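Local coordinates for protein potential RNA-dependent RNA polymerase (Human picobirnavirus, PDB 5I62) that catalyses RNA-templated RNA synthesis from ribonucleoside triphosphates, and probably serves both transcription and genome replication of a small double-stranded RNA virus, at residues A[425-429]-A[446-451]; A[36-40]-A[466-470]; A[47-52]-A[419-423]; A[441-445]-A[479-483]; A[461-465]-A[529-533]. All blocks are in the same frame, centred on the assembly; numbering follows the deposited sequence.

Contact 1. Residues A[425-429]-A[446-451]; sequences RLAMQ and RYLSII
R446 reaches from helix 441-451 to the carbonyls of R425 and M428, where helix 419-427 runs out and its last C=O groups lack helical partners. Its chain is extended as far as NE (CG anti to the backbone N, chi1 -179°), which carries the guanidinium across to them. NH2 is the shared donor: R446 NH2 lies 2.7 Å from R425 O and 2.8 Å from M428 O, both bonds bent, with N-H...O angles near 135°. NH1 adds a weak bond to R425 O, which therefore takes two hydrogens from one arginine. The flat group is sandwiched, Q429 CB over the centre of one face and I450 CD1 toward the rim of the other, so packing as well as bonding fixes its rotation. Strand 34-35 and the residue after it serve the remaining carbonyls of this helix end: L426 O accepts from T36 OG1, and A427 O from R35 NH1 and the backbone N of T36. On the facing helix R446 O accepts from I450 N and, at 2.7 Å, from S449 OG. Of the R425 side chain, the aliphatic root stays here, R425 CB against I450 CD1 at 3.7 Å, while its charged end turns away to a salt bridge with E190. Leucine suits position 426 because its two methyls part: L426 CD2 lies obliquely to the Y447 ring, 3.6 Å from Y447 CD1, and L426 CD1 meets I451 CG1 at 3.8 Å. The contact ties helix 419-427 and short strand 428-429, paired with strand 34-35, to helix 441-451, with helix 460-469 packing against L426 and I451.

Contact 2. Residues A[36-40]-A[466-470]; sequences TPFYK and FCIKG
Y39 clasps the C-terminal end of helix 460-469 at G470, where the loop after strand 34-35 packs on that helix within what is probably the thumb side of a right-hand polymerase fold. Two hydrogen bonds hold the residue: Y39 N gives a nearly straight bond (175°) to G470 O, 2.9 Å away in the carbonyl plane, and Y39 OH reaches F466 O at 2.7 Å, a carbonyl in the last turn of the helix. Between these two grips the ring lies flat over G470, whose CA makes a CH-pi contact 3.3 Å from the ring centroid, almost on the normal. Glycine suits this place because the ring occupies the side toward which a side chain would project. The phenol oxygen in turn sits over the face of F466, while the two rings are inclined at 40°, centroids 5.1 Å apart. F38 adds a second aromatic: CG anti to the backbone N (chi1 -175°) swings the ring to the helix, where its edge meets C467 O, 3.6 Å from F38 CE1. Y39 CD2 lies over the rim of one face of the F38 ring. Farther out, I47 of helix 44-55 backs both Y39 and F466, and L423 and L426 of helix 419-427 touch F38. The loop itself is shaped by an ST turn, in which F38 N donates to T36 OG1 over 3.2 Å.

Contact 3. Residues A[47-52]-A[419-423]; sequences ICDEWY and TMRAL
L423 pushes its branched end into the groove of helix 44-55 between I47, C48 and W51, the central bump of a nearly antiparallel helix pair (152° between directions, axes 10.4 Å apart). Its two methyls divide the work: L423 CD1 lies 3.4 Å from W51 CB and also touches the start of the indole, whereas L423 CD2 turns to I47 CG2 at 4.1 Å. A second bump comes from M420, whose flexible chain bends twice. The turn at chi2 (-60°) sets M420 SD at the edge of the indole, in its plane and 3.8 Å from W51 CD1, a Met-aromatic contact, with the Y52 ring nearby. The turn at chi3 brings M420 CE onto C48, only 3.4 Å from C48 CB, a tight fit that the small cysteine permits. From the other helix the large bump is W51, which lies against T419 and carries its one polar group into the buried interface. That N-H is satisfied: W51 NE1 donates to T419 OG1 over 2.8 Å, the oxygen standing a little off the ring plane. T419 OG1 is bonded to E69 as well, so the threonine relays a link from the tryptophan to helix 63-73. That helix also touches C48, Y52 and M420, while Y52 OH bonds D70. Helix 460-469 packs on another side, F463 meeting the W51 ring edge-to-face and touching T419 and L423.

Contact 4. Residues A[441-445]-A[479-483]; sequences KMVTL and IPGFL
K441 begins the helical side of this contact, in which the first turn of helix 441-451 packs against a type II beta turn running from I479 to F482. Its extended aliphatic shaft runs alongside the F482 ring in the reverse direction, K441 CG 4.0 Å from F482 CD1, and farther along K441 CE comes to I479 CG2 at 4.1 Å. A long lysine suits this exposed place, since its hydrocarbon lies obliquely against the aromatic while NZ goes on to a salt bridge with E489. One turn later, T444 faces the loop with both branches. Its methyl CG2 touches F482 CE2 at 3.7 Å, and T444 OG1 lies the same distance from I479 CD1, having weak hydrogen bonds to E440 O and T473 OG1 for its polar needs. F482 can meet residues of both turns because its CG is anti to the backbone N (chi1 179°), which throws the ring straight across. The turn behind it is closed by F482 N donating to I479 O at 2.9 Å; P480 suits its second position, and G481 takes the third with a positive phi of 77°. L445 finishes the contact from beside the ring: its CG lies in the ring plane at the edge, and L445 CD2 sits 3.6 Å from F482 CZ.

Contact 5. Residues A[461-465]-A[529-533]; sequences EEFLD and ALKSR
E461 and A529 mark the nearest backbone approach, their CA atoms 8.0 Å apart, where helix 460-469 runs beside the C-terminal helix 525-532. The motif is a salt-bridge network laid over an apolar helix-helix contact: R533, just beyond the last turn of its helix, binds two acids from successive turns of the other. Its chain is extended from CG to NE, bringing the guanidinium between them. R533 NH2 donates to E461 OE1 at 2.9 Å. A weaker bond comes to the same oxygen from NH1, and the carboxylate and guanidinium planes lie only 11° apart. NE and NH2 of R533 both point at one oxygen of D465, OD1, which lies 2.8 Å from R533 NE and 3.1 Å from R533 NH2; here the planes differ by 51°, so NH2 meets OD1 from above the carboxylate. The two carboxylates probably balance the guanidinium charge. Leucine suits position 464 because it can floor the network and the helix packing together. With CG anti to the backbone N (chi1 -175°), L464 CD2 lies over the centre of the R533 guanidinium, 3.7 Å from R533 CZ. L464 CD2 also presses tightly on A529 CB at 3.4 Å, and L464 CD1 faces L530 CD2. The small alanine admits this close approach. R533 also turns back on its own helix, R533 NH1 donating to A529 O at 3.1 Å, while S532 OG reaches the same oxygen from the opposite face of the carbonyl plane.

All five contacts lie in or against a group of C-terminal helices, probably the thumb, with residues 36-52 packed on it. Contacts 1 and 3 share helix 419-427, contacts 1 and 4 share helix 441-451, and contacts 2 and 5 share helix 460-469. Contacts 1 and 2 are the closest pair, centres about 10 Å apart, whereas contacts 3 and 4 lie about 23 Å apart and do not touch. F466 of contact 2 packs on L423 of contact 3, and L448 bridges contact 1 to F482 and L530. The centres lie about 18 to 29 Å from the centre of the chain. None of the segments includes the catalytic-domain hairpin of strands 355-357 and 360-363.

Contact 1. Residues A[425-429]-A[446-451]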
# COMPACT_ATOMS: atom_id res chain seq x y z
N ARG A 425 -17.05 -1.45 -2.37
CA ARG A 425 -16.17 -2.59 -2.60
C ARG A 425 -16.94 -3.91 -2.59
O ARG A 425 -16.56 -4.85 -3.30
CB ARG A 425 -15.08 -2.62 -1.54
CG ARG A 425 -14.20 -1.41 -1.63
CD ARG A 425 -12.87 -1.61 -0.98
NE ARG A 425 -11.98 -0.54 -1.42
CZ ARG A 425 -10.67 -0.66 -1.52
NH1 ARG A 425 -10.08 -1.81 -1.21
NH2 ARG A 425 -9.95 0.37 -1.94
N LEU A 426 -17.99 -4.01 -1.78
CA LEU A 426 -18.83 -5.21 -1.82
C LEU A 426 -19.52 -5.34 -3.17
O LEU A 426 -19.74 -6.45 -3.67
CB LEU A 426 -19.85 -5.16 -0.69
CG LEU A 426 -19.28 -5.32 0.72
CD1 LEU A 426 -20.37 -5.09 1.76
CD2 LEU A 426 -18.64 -6.68 0.89
N ALA A 427 -19.87 -4.21 -3.79
CA ALA A 427 -20.67 -4.24 -5.01
C ALA A 427 -19.81 -4.35 -6.27
O ALA A 427 -20.28 -4.86 -7.29
CB ALA A 427 -21.55 -2.99 -5.08
N MET A 428 -18.56 -3.91 -6.21
CA MET A 428 -17.70 -3.76 -7.38
C MET A 428 -16.38 -4.45 -7.13
O MET A 428 -15.79 -4.29 -6.05
CB MET A 428 -17.44 -2.29 -7.68
CG MET A 428 -18.66 -1.51 -8.04
SD MET A 428 -19.02 -1.88 -9.75
CE MET A 428 -20.26 -0.64 -10.10
N GLN A 429 -15.87 -5.17 -8.11
CA GLN A 429 -14.59 -5.84 -7.93
C GLN A 429 -13.60 -5.42 -9.00
O GLN A 429 -13.97 -4.92 -10.07
CB GLN A 429 -14.75 -7.36 -7.91
CG GLN A 429 -15.35 -7.93 -9.16
CD GLN A 429 -15.81 -9.35 -8.94
OE1 GLN A 429 -15.60 -9.92 -7.86
NE2 GLN A 429 -16.44 -9.95 -9.96
N ARG A 446 -14.12 -12.72 0.33
CA ARG A 446 -13.84 -11.32 0.00
C ARG A 446 -14.81 -10.39 0.72
O ARG A 446 -14.39 -9.40 1.32
CB ARG A 446 -13.89 -11.10 -1.51
CG ARG A 446 -13.59 -9.65 -1.95
CD ARG A 446 -13.65 -9.52 -3.48
NE ARG A 446 -13.51 -8.12 -3.89
CZ ARG A 446 -14.52 -7.26 -4.00
NH1 ARG A 446 -15.76 -7.66 -3.75
NH2 ARG A 446 -14.29 -6.00 -4.34
N TYR A 447 -16.12 -10.71 0.69
CA TYR A 447 -17.11 -9.92 1.42
C TYR A 447 -16.71 -9.73 2.88
O TYR A 447 -16.80 -8.62 3.42
CB TYR A 447 -18.48 -10.58 1.38
CG TYR A 447 -19.23 -10.58 0.07
CD1 TYR A 447 -18.92 -9.70 -0.96
CD2 TYR A 447 -20.29 -11.48 -0.12
CE1 TYR A 447 -19.64 -9.71 -2.14
CE2 TYR A 447 -21.01 -11.50 -1.28
CZ TYR A 447 -20.68 -10.63 -2.30
OH TYR A 447 -21.41 -10.67 -3.46
N LEU A 448 -16.32 -10.83 3.54
CA LEU A 448 -16.01 -10.75 4.97
C LEU A 448 -14.79 -9.87 5.22
O LEU A 448 -14.76 -9.10 6.18
CB LEU A 448 -15.76 -12.15 5.54
CG LEU A 448 -16.94 -13.12 5.44
CD1 LEU A 448 -16.56 -14.49 5.99
CD2 LEU A 448 -18.14 -12.56 6.17
N SER A 449 -13.77 -10.00 4.38
CA SER A 449 -12.58 -9.18 4.56
C SER A 449 -12.89 -7.70 4.40
O SER A 449 -12.29 -6.86 5.07
CB SER A 449 -11.49 -9.62 3.59
OG SER A 449 -11.84 -9.29 2.26
N ILE A 450 -13.85 -7.35 3.53
CA ILE A 450 -14.25 -5.95 3.40
C ILE A 450 -15.03 -5.52 4.63
O ILE A 450 -14.73 -4.48 5.24
CB ILE A 450 -15.08 -5.74 2.12
CG1 ILE A 450 -14.22 -5.95 0.87
CG2 ILE A 450 -15.72 -4.35 2.12
CD1 ILE A 450 -15.04 -6.18 -0.41
N ILE A 451 -16.04 -6.30 5.01
CA ILE A 451 -16.93 -5.91 6.10
C ILE A 451 -16.17 -5.83 7.42
O ILE A 451 -16.46 -4.98 8.26
CB ILE A 451 -18.14 -6.87 6.19
CG1 ILE A 451 -19.05 -6.69 4.97
CG2 ILE A 451 -18.92 -6.67 7.50
CD1 ILE A 451 -20.00 -7.87 4.68

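Contact 2. Residues A[36-40]-A[466-470]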
# COMPACT_ATOMS: atom_id res chain seq x y z
N THR A 36 -20.26 -7.47 -8.65
CA THR A 36 -20.40 -8.72 -7.90
C THR A 36 -21.88 -9.10 -7.84
O THR A 36 -22.76 -8.33 -8.23
CB THR A 36 -19.82 -8.58 -6.49
OG1 THR A 36 -20.67 -7.72 -5.73
CG2 THR A 36 -18.39 -8.02 -6.50
N PRO A 37 -22.21 -10.29 -7.32
CA PRO A 37 -23.63 -10.64 -7.12
C PRO A 37 -24.30 -9.91 -5.95
O PRO A 37 -25.49 -10.11 -5.72
CB PRO A 37 -23.60 -12.16 -6.85
CG PRO A 37 -22.22 -12.61 -7.17
CD PRO A 37 -21.32 -11.43 -7.03
N PHE A 38 -23.57 -9.07 -5.23
CA PHE A 38 -24.12 -8.35 -4.08
C PHE A 38 -25.29 -7.47 -4.52
O PHE A 38 -25.14 -6.61 -5.38
CB PHE A 38 -23.00 -7.51 -3.46
CG PHE A 38 -23.39 -6.80 -2.19
CD1 PHE A 38 -23.71 -7.51 -1.05
CD2 PHE A 38 -23.35 -5.42 -2.13
CE1 PHE A 38 -24.05 -6.85 0.13
CE2 PHE A 38 -23.68 -4.75 -0.96
CZ PHE A 38 -24.02 -5.47 0.18
N TYR A 39 -26.46 -7.69 -3.90
CA TYR A 39 -27.68 -6.98 -4.27
C TYR A 39 -27.91 -6.99 -5.78
O TYR A 39 -28.23 -5.97 -6.40
CB TYR A 39 -27.68 -5.55 -3.72
CG TYR A 39 -28.18 -5.47 -2.29
CD1 TYR A 39 -29.50 -5.77 -1.99
CD2 TYR A 39 -27.33 -5.09 -1.25
CE1 TYR A 39 -29.97 -5.70 -0.70
CE2 TYR A 39 -27.79 -5.02 0.05
CZ TYR A 39 -29.11 -5.33 0.32
OH TYR A 39 -29.60 -5.27 1.60
N LYS A 40 -27.73 -8.16 -6.38
CA LYS A 40 -27.99 -8.33 -7.80
C LYS A 40 -29.38 -7.82 -8.15
O LYS A 40 -30.34 -8.04 -7.40
CB LYS A 40 -27.83 -9.79 -8.19
CG LYS A 40 -27.96 -10.05 -9.68
CD LYS A 40 -27.85 -11.54 -9.94
CE LYS A 40 -27.99 -11.88 -11.41
NZ LYS A 40 -27.96 -13.36 -11.57
N PHE A 466 -27.82 -5.22 6.93
CA PHE A 466 -28.00 -4.74 5.57
C PHE A 466 -27.23 -5.58 4.56
O PHE A 466 -27.73 -5.89 3.48
CB PHE A 466 -27.57 -3.27 5.47
CG PHE A 466 -27.79 -2.67 4.11
CD1 PHE A 466 -29.05 -2.25 3.73
CD2 PHE A 466 -26.75 -2.54 3.22
CE1 PHE A 466 -29.26 -1.68 2.48
CE2 PHE A 466 -26.94 -1.98 1.96
CZ PHE A 466 -28.21 -1.55 1.59
N CYS A 467 -25.98 -5.94 4.89
CA CYS A 467 -25.17 -6.71 3.95
C CYS A 467 -25.67 -8.15 3.82
O CYS A 467 -25.63 -8.73 2.73
CB CYS A 467 -23.71 -6.68 4.40
SG CYS A 467 -22.97 -5.01 4.19
N ILE A 468 -26.11 -8.75 4.92
CA ILE A 468 -26.65 -10.11 4.85
C ILE A 468 -27.77 -10.20 3.83
O ILE A 468 -27.83 -11.13 3.02
CB ILE A 468 -27.12 -10.57 6.25
CG1 ILE A 468 -25.93 -10.82 7.18
CG2 ILE A 468 -27.99 -11.83 6.12
CD1 ILE A 468 -26.31 -10.91 8.67
N LYS A 469 -28.66 -9.20 3.83
CA LYS A 469 -29.79 -9.17 2.90
C LYS A 469 -29.34 -9.05 1.45
O LYS A 469 -30.09 -9.42 0.54
CB LYS A 469 -30.73 -8.02 3.25
CG LYS A 469 -31.49 -8.21 4.56
CD LYS A 469 -32.50 -7.08 4.77
CE LYS A 469 -33.39 -7.32 5.98
NZ LYS A 469 -32.70 -7.11 7.29
N GLY A 470 -28.13 -8.56 1.20
CA GLY A 470 -27.67 -8.48 -0.17
C GLY A 470 -27.00 -9.72 -0.70
O GLY A 470 -26.61 -9.75 -1.87

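Contact 3. Residues A[47-52]-A[419-423]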
# COMPACT_ATOMS: atom_id res chain seq x y z
N ILE A 47 -28.26 0.72 -3.82
CA ILE A 47 -27.66 0.13 -2.62
C ILE A 47 -27.20 1.23 -1.68
O ILE A 47 -27.54 1.26 -0.50
CB ILE A 47 -26.48 -0.79 -3.00
CG1 ILE A 47 -26.96 -1.97 -3.85
CG2 ILE A 47 -25.77 -1.27 -1.72
CD1 ILE A 47 -25.85 -2.57 -4.67
N CYS A 48 -26.40 2.16 -2.20
CA CYS A 48 -25.86 3.23 -1.36
C CYS A 48 -26.98 4.10 -0.80
O CYS A 48 -26.98 4.44 0.39
CB CYS A 48 -24.86 4.06 -2.15
SG CYS A 48 -23.31 3.19 -2.50
N ASP A 49 -27.96 4.45 -1.65
CA ASP A 49 -29.06 5.30 -1.20
C ASP A 49 -29.82 4.65 -0.05
O ASP A 49 -30.20 5.32 0.92
CB ASP A 49 -30.01 5.60 -2.36
CG ASP A 49 -29.42 6.59 -3.37
OD1 ASP A 49 -28.34 7.17 -3.09
OD2 ASP A 49 -30.03 6.78 -4.44
N GLU A 50 -30.04 3.34 -0.14
CA GLU A 50 -30.79 2.63 0.89
C GLU A 50 -30.04 2.62 2.22
O GLU A 50 -30.62 2.88 3.28
CB GLU A 50 -31.11 1.21 0.42
CG GLU A 50 -32.13 0.51 1.30
CD GLU A 50 -33.51 1.14 1.17
OE1 GLU A 50 -34.39 0.85 2.01
OE2 GLU A 50 -33.73 1.92 0.21
N TRP A 51 -28.74 2.31 2.17
CA TRP A 51 -27.96 2.34 3.40
C TRP A 51 -27.86 3.75 3.96
O TRP A 51 -27.86 3.95 5.18
CB TRP A 51 -26.56 1.76 3.18
CG TRP A 51 -25.68 1.98 4.38
CD1 TRP A 51 -24.54 2.74 4.44
CD2 TRP A 51 -25.90 1.48 5.70
NE1 TRP A 51 -24.03 2.74 5.72
CE2 TRP A 51 -24.85 1.97 6.51
CE3 TRP A 51 -26.88 0.67 6.27
CZ2 TRP A 51 -24.75 1.67 7.86
CZ3 TRP A 51 -26.78 0.37 7.62
CH2 TRP A 51 -25.72 0.87 8.40
N TYR A 52 -27.80 4.76 3.08
CA TYR A 52 -27.65 6.14 3.53
C TYR A 52 -28.81 6.57 4.40
O TYR A 52 -28.64 7.37 5.34
CB TYR A 52 -27.53 7.08 2.33
CG TYR A 52 -26.86 8.39 2.66
CD1 TYR A 52 -27.52 9.37 3.39
CD2 TYR A 52 -25.54 8.62 2.30
CE1 TYR A 52 -26.89 10.57 3.73
CE2 TYR A 52 -24.90 9.81 2.61
CZ TYR A 52 -25.59 10.78 3.32
OH TYR A 52 -24.96 11.96 3.63
N THR A 419 -18.53 2.90 5.99
CA THR A 419 -19.47 1.92 5.46
C THR A 419 -19.77 2.18 3.98
O THR A 419 -20.04 1.24 3.22
CB THR A 419 -20.78 1.92 6.25
OG1 THR A 419 -21.37 3.23 6.25
CG2 THR A 419 -20.52 1.47 7.69
N MET A 420 -19.75 3.45 3.57
CA MET A 420 -20.00 3.75 2.16
C MET A 420 -18.89 3.18 1.28
O MET A 420 -19.16 2.56 0.24
CB MET A 420 -20.15 5.26 1.92
CG MET A 420 -21.41 5.88 2.56
SD MET A 420 -22.97 5.17 1.96
CE MET A 420 -22.77 5.31 0.21
N ARG A 421 -17.64 3.37 1.68
CA ARG A 421 -16.54 2.75 0.96
C ARG A 421 -16.66 1.24 0.95
O ARG A 421 -16.43 0.59 -0.08
CB ARG A 421 -15.20 3.17 1.56
CG ARG A 421 -13.99 2.64 0.79
CD ARG A 421 -12.74 3.37 1.25
NE ARG A 421 -11.53 3.06 0.51
CZ ARG A 421 -11.18 3.60 -0.65
NH1 ARG A 421 -11.99 4.46 -1.27
NH2 ARG A 421 -10.03 3.26 -1.21
N ALA A 422 -17.05 0.66 2.10
CA ALA A 422 -17.24 -0.79 2.17
C ALA A 422 -18.29 -1.25 1.16
O ALA A 422 -18.07 -2.23 0.43
CB ALA A 422 -17.63 -1.21 3.58
N LEU A 423 -19.43 -0.55 1.10
CA LEU A 423 -20.50 -0.95 0.18
C LEU A 423 -20.03 -0.93 -1.27
O LEU A 423 -20.36 -1.83 -2.05
CB LEU A 423 -21.70 -0.04 0.34
CG LEU A 423 -22.58 -0.29 1.55
CD1 LEU A 423 -23.69 0.75 1.59
CD2 LEU A 423 -23.18 -1.70 1.43

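Contact 4. Residues A[441-445]-A[479-483]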
# COMPACT_ATOMS: atom_id res chain seq x y z
N LYS A 441 -17.41 -19.67 -2.38
CA LYS A 441 -16.74 -19.45 -1.10
C LYS A 441 -15.77 -18.28 -1.18
O LYS A 441 -15.66 -17.49 -0.24
CB LYS A 441 -16.02 -20.71 -0.65
CG LYS A 441 -16.94 -21.75 -0.03
CD LYS A 441 -16.16 -22.95 0.48
CE LYS A 441 -17.09 -24.12 0.73
NZ LYS A 441 -16.32 -25.34 1.10
N MET A 442 -15.05 -18.14 -2.30
CA MET A 442 -14.08 -17.07 -2.41
C MET A 442 -14.76 -15.71 -2.50
O MET A 442 -14.23 -14.71 -1.99
CB MET A 442 -13.14 -17.32 -3.58
CG MET A 442 -12.15 -18.47 -3.28
SD MET A 442 -10.92 -18.84 -4.54
CE MET A 442 -9.62 -17.67 -4.12
N VAL A 443 -15.94 -15.65 -3.12
CA VAL A 443 -16.73 -14.41 -3.09
C VAL A 443 -17.04 -14.02 -1.65
O VAL A 443 -16.82 -12.87 -1.24
CB VAL A 443 -18.02 -14.57 -3.92
CG1 VAL A 443 -18.85 -13.30 -3.83
CG2 VAL A 443 -17.70 -14.88 -5.38
N THR A 444 -17.54 -14.98 -0.87
CA THR A 444 -17.91 -14.72 0.51
C THR A 444 -16.71 -14.33 1.36
O THR A 444 -16.81 -13.46 2.23
CB THR A 444 -18.61 -15.94 1.12
OG1 THR A 444 -19.76 -16.26 0.34
CG2 THR A 444 -19.03 -15.66 2.55
N LEU A 445 -15.56 -14.98 1.14
CA LEU A 445 -14.36 -14.60 1.87
C LEU A 445 -13.99 -13.15 1.59
O LEU A 445 -13.58 -12.42 2.49
CB LEU A 445 -13.21 -15.54 1.52
CG LEU A 445 -13.37 -16.96 2.07
CD1 LEU A 445 -12.33 -17.86 1.48
CD2 LEU A 445 -13.25 -16.95 3.59
N ILE A 479 -23.84 -21.30 3.84
CA ILE A 479 -22.87 -22.26 3.32
C ILE A 479 -22.58 -23.26 4.42
O ILE A 479 -21.88 -22.94 5.38
CB ILE A 479 -21.60 -21.56 2.82
CG1 ILE A 479 -21.95 -20.42 1.85
CG2 ILE A 479 -20.65 -22.57 2.16
CD1 ILE A 479 -20.72 -19.75 1.20
N PRO A 480 -23.11 -24.48 4.33
CA PRO A 480 -22.98 -25.44 5.44
C PRO A 480 -21.52 -25.67 5.84
O PRO A 480 -20.65 -25.89 4.99
CB PRO A 480 -23.62 -26.71 4.89
CG PRO A 480 -24.59 -26.23 3.83
CD PRO A 480 -23.91 -25.02 3.21
N GLY A 481 -21.26 -25.58 7.15
CA GLY A 481 -19.93 -25.75 7.69
C GLY A 481 -18.99 -24.56 7.52
O GLY A 481 -17.95 -24.51 8.19
N PHE A 482 -19.35 -23.59 6.68
CA PHE A 482 -18.38 -22.57 6.27
C PHE A 482 -17.85 -21.78 7.46
O PHE A 482 -16.63 -21.70 7.68
CB PHE A 482 -19.02 -21.64 5.25
CG PHE A 482 -18.12 -20.55 4.77
CD1 PHE A 482 -17.09 -20.83 3.89
CD2 PHE A 482 -18.30 -19.25 5.20
CE1 PHE A 482 -16.25 -19.83 3.45
CE2 PHE A 482 -17.47 -18.24 4.75
CZ PHE A 482 -16.44 -18.53 3.88
N LEU A 483 -18.74 -21.18 8.25
CA LEU A 483 -18.30 -20.34 9.36
C LEU A 483 -17.53 -21.16 10.40
O LEU A 483 -16.56 -20.68 10.99
CB LEU A 483 -19.50 -19.65 9.99
CG LEU A 483 -20.10 -18.49 9.18
CD1 LEU A 483 -21.27 -17.87 9.91
CD2 LEU A 483 -19.04 -17.44 8.86

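Contact 5. Residues A[461-465]-A[529-533]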
# COMPACT_ATOMS: atom_id res chain seq x y z
N GLU A 461 -23.67 -3.12 13.37
CA GLU A 461 -24.64 -4.21 13.43
C GLU A 461 -25.75 -4.02 12.41
O GLU A 461 -26.17 -4.98 11.76
CB GLU A 461 -25.25 -4.32 14.84
CG GLU A 461 -24.24 -4.59 15.93
CD GLU A 461 -23.63 -5.99 15.85
OE1 GLU A 461 -24.05 -6.82 15.01
OE2 GLU A 461 -22.68 -6.26 16.63
N GLU A 462 -26.24 -2.78 12.27
CA GLU A 462 -27.19 -2.48 11.21
C GLU A 462 -26.56 -2.71 9.85
O GLU A 462 -27.20 -3.25 8.94
CB GLU A 462 -27.70 -1.05 11.33
CG GLU A 462 -28.54 -0.77 12.58
CD GLU A 462 -27.70 -0.48 13.82
OE1 GLU A 462 -26.47 -0.70 13.82
OE2 GLU A 462 -28.29 -0.02 14.83
N PHE A 463 -25.29 -2.30 9.71
CA PHE A 463 -24.61 -2.48 8.44
C PHE A 463 -24.51 -3.95 8.07
O PHE A 463 -24.74 -4.33 6.91
CB PHE A 463 -23.23 -1.84 8.49
CG PHE A 463 -22.53 -1.85 7.17
CD1 PHE A 463 -22.99 -1.06 6.13
CD2 PHE A 463 -21.43 -2.68 6.96
CE1 PHE A 463 -22.35 -1.07 4.90
CE2 PHE A 463 -20.79 -2.70 5.72
CZ PHE A 463 -21.25 -1.88 4.69
N LEU A 464 -24.21 -4.81 9.06
CA LEU A 464 -24.11 -6.24 8.80
C LEU A 464 -25.45 -6.83 8.38
O LEU A 464 -25.52 -7.63 7.44
CB LEU A 464 -23.58 -6.96 10.03
CG LEU A 464 -23.32 -8.45 9.84
CD1 LEU A 464 -22.29 -8.70 8.73
CD2 LEU A 464 -22.87 -9.06 11.16
N ASP A 465 -26.54 -6.45 9.07
CA ASP A 465 -27.86 -6.92 8.68
C ASP A 465 -28.20 -6.46 7.27
O ASP A 465 -28.78 -7.20 6.48
CB ASP A 465 -28.92 -6.44 9.67
CG ASP A 465 -28.80 -7.12 11.03
OD1 ASP A 465 -28.27 -8.25 11.11
OD2 ASP A 465 -29.25 -6.52 12.03
N ALA A 529 -19.99 -11.95 14.78
CA ALA A 529 -21.32 -11.36 14.64
C ALA A 529 -22.25 -12.26 13.83
O ALA A 529 -23.43 -12.41 14.16
CB ALA A 529 -21.21 -9.98 14.00
N LEU A 530 -21.74 -12.88 12.76
CA LEU A 530 -22.56 -13.79 11.97
C LEU A 530 -22.96 -15.02 12.79
O LEU A 530 -24.14 -15.40 12.82
CB LEU A 530 -21.82 -14.18 10.70
CG LEU A 530 -21.70 -13.06 9.68
CD1 LEU A 530 -20.68 -13.43 8.62
CD2 LEU A 530 -23.07 -12.77 9.05
N LYS A 531 -21.98 -15.67 13.43
CA LYS A 531 -22.27 -16.83 14.28
C LYS A 531 -23.29 -16.51 15.36
O LYS A 531 -24.06 -17.38 15.77
CB LYS A 531 -20.99 -17.34 14.93
CG LYS A 531 -20.04 -18.08 14.02
CD LYS A 531 -18.83 -18.52 14.82
CE LYS A 531 -17.91 -19.40 14.00
NZ LYS A 531 -16.68 -19.70 14.77
N SER A 532 -23.30 -15.27 15.87
CA SER A 532 -24.30 -14.91 16.86
C SER A 532 -25.70 -14.80 16.26
O SER A 532 -26.68 -14.82 17.01
CB SER A 532 -23.92 -13.60 17.54
OG SER A 532 -24.51 -12.51 16.86
N ARG A 533 -25.80 -14.69 14.94
CA ARG A 533 -27.09 -14.62 14.26
C ARG A 533 -27.61 -16.00 13.88
O ARG A 533 -28.61 -16.10 13.16
CB ARG A 533 -26.97 -13.74 13.02
CG ARG A 533 -27.11 -12.24 13.31
CD ARG A 533 -26.35 -11.42 12.27
NE ARG A 533 -26.55 -9.98 12.43
CZ ARG A 533 -25.91 -9.23 13.33
NH1 ARG A 533 -25.03 -9.79 14.16
NH2 ARG A 533 -26.14 -7.92 13.39